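Local coordinates for protein glutathione S-transferase (Bombyx mori, PDB 5ZFG) that metabolises the insecticide diazinon and, as a member of the glutathione S-transferase superfamily, probably conjugates glutathione to its substrates, at residues B[104-107]-B[108-112]. Residues are numbered along the deposited sequence; the frame is centred on the assembly and turned at random.
Sequences SSYY and ANISA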
loop_
_atom_site.group_PDB
_atom_site.type_symbol
_atom_site.label_atom_id
_atom_site.label_comp_id
_atom_site.label_asym_id
_atom_site.label_seq_id
_atom_site.Cartn_x
_atom_site.Cartn_y
_atom_site.Cartn_z
ATOM N N SER B 104 -4.091 -2.279 -3.594
ATOM C CA SER B 104 -3.870 -1.928 -4.995
ATOM C C SER B 104 -4.867 -2.578 -5.942
ATOM O O SER B 104 -5.134 -2.021 -7.017
ATOM C CB SER B 104 -2.467 -2.337 -5.434
ATOM O OG SER B 104 -2.370 -3.746 -5.626
ATOM N N SER B 105 -5.412 -3.744 -5.591
ATOM C CA SER B 105 -6.115 -4.571 -6.568
ATOM C C SER B 105 -7.383 -5.223 -6.020
ATOM O O SER B 105 -8.481 -5.041 -6.558
ATOM C CB SER B 105 -5.167 -5.660 -7.092
ATOM O OG SER B 105 -3.915 -5.106 -7.478
ATOM N N TYR B 106 -7.229 -6.027 -4.962
ATOM C CA TYR B 106 -8.330 -6.878 -4.509
ATOM C C TYR B 106 -9.505 -6.041 -4.025
ATOM O O TYR B 106 -10.626 -6.176 -4.526
ATOM C CB TYR B 106 -7.848 -7.827 -3.405
ATOM C CG TYR B 106 -8.793 -8.971 -3.036
ATOM C CD1 TYR B 106 -8.876 -10.124 -3.821
ATOM C CD2 TYR B 106 -9.567 -8.916 -1.876
ATOM C CE1 TYR B 106 -9.714 -11.189 -3.460
ATOM C CE2 TYR B 106 -10.403 -9.971 -1.510
ATOM C CZ TYR B 106 -10.479 -11.100 -2.306
ATOM O OH TYR B 106 -11.319 -12.135 -1.927
ATOM N N TYR B 107 -9.268 -5.179 -3.033
ATOM C CA TYR B 107 -10.331 -4.289 -2.563
ATOM C C TYR B 107 -10.745 -3.296 -3.649
ATOM O O TYR B 107 -11.934 -2.979 -3.790
ATOM C CB TYR B 107 -9.864 -3.569 -1.291
ATOM C CG TYR B 107 -10.906 -2.715 -0.621
ATOM C CD1 TYR B 107 -12.201 -3.182 -0.440
ATOM C CD2 TYR B 107 -10.589 -1.440 -0.157
ATOM C CE1 TYR B 107 -13.167 -2.386 0.184
ATOM C CE2 TYR B 107 -11.534 -0.648 0.486
ATOM C CZ TYR B 107 -12.825 -1.124 0.646
ATOM O OH TYR B 107 -13.767 -0.339 1.282
ATOM N N ALA B 108 -9.785 -2.815 -4.443
ATOM C CA ALA B 108 -10.088 -1.841 -5.488
ATOM C C ALA B 108 -11.092 -2.400 -6.487
ATOM O O ALA B 108 -12.074 -1.732 -6.831
ATOM C CB ALA B 108 -8.800 -1.428 -6.198
ATOM N N ASN B 109 -10.870 -3.639 -6.944
ATOM C CA ASN B 109 -11.749 -4.261 -7.936
ATOM C C ASN B 109 -13.052 -4.734 -7.309
ATOM O O ASN B 109 -14.127 -4.539 -7.885
ATOM C CB ASN B 109 -11.057 -5.455 -8.604
ATOM C CG ASN B 109 -10.040 -5.047 -9.632
ATOM O OD1 ASN B 109 -9.985 -3.895 -10.035
ATOM N ND2 ASN B 109 -9.221 -6.001 -10.066
ATOM N N ILE B 110 -12.975 -5.397 -6.151
ATOM C CA ILE B 110 -14.187 -5.943 -5.544
ATOM C C ILE B 110 -15.136 -4.812 -5.158
ATOM O O ILE B 110 -16.323 -4.842 -5.497
ATOM C CB ILE B 110 -13.838 -6.855 -4.355
ATOM C CG1 ILE B 110 -13.351 -8.198 -4.896
ATOM C CG2 ILE B 110 -15.050 -7.041 -3.429
ATOM C CD1 ILE B 110 -12.762 -9.116 -3.846
ATOM N N SER B 111 -14.617 -3.771 -4.495
ATOM C CA SER B 111 -15.484 -2.712 -4.001
ATOM C C SER B 111 -16.075 -1.892 -5.136
ATOM O O SER B 111 -17.196 -1.398 -5.005
ATOM C CB SER B 111 -14.733 -1.795 -3.034
ATOM O OG SER B 111 -13.792 -1.007 -3.737
ATOM N N ALA B 112 -15.351 -1.739 -6.255
ATOM C CA ALA B 112 -15.939 -1.054 -7.403
ATOM C C ALA B 112 -17.211 -1.754 -7.851
ATOM O O ALA B 112 -18.170 -1.102 -8.282
ATOM C CB ALA B 112 -14.929 -0.970 -8.551
#
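Ile110 lays its CD1 methyl over one face of the Tyr106 ring, one helical turn earlier in helix 89-114. Ile110 CD1 lies 3.5 Å from the Tyr106 ring centroid, 16° off the ring normal, a CH-pi contact. It sits toward the rim, with Ile110 CD1 3.4 Å from Tyr106 CZ. Ile110 CG1 runs anti to the carbonyl carbon (chi1 -77°), and the extended chain beyond carries CD1 back to the ring.

Next along the helix, Tyr107 O accepts twice from Ser111. Ser111 N donates to Tyr107 O at 2.9 Å, the regular helical bond. Ser111 OG donates to Tyr107 O at 2.7 Å, from the opposite face of the carbonyl plane. The serine hydroxyl stands between its backbone N and carbonyl carbon (chi1 71°), turned back to the preceding turn. Ser111 CB, placed by the backbone, rests 3.6 Å from Tyr107 CE1, and OG stands over one face of that ring.

The backbone bonds from Asn109 N to Ser105 O and from Ile110 N to Tyr106 O hold the turn. The Asn109 side chain lies against Ser105 O, with CB 3.3 Å from that oxygen, while its ND2 bonds Ser135 OG.

Tyr106 OH bonds Thr167 of helix 160-172, and its ring touches helix 126-146. From this helical C-terminal part of the GST fold, Tyr107 reaches Pro12 and Pro13 of helix 12-23 in the thioredoxin-like N-terminal part, whereas Ser104 OG bonds Glu66 of the second subunit.

The buried Tyr106 ring is thus held by hydroxyl bond and methyl, and the Ser111 hydroxyl donates its proton within its own helix, to a carbonyl that also takes a helical N-H.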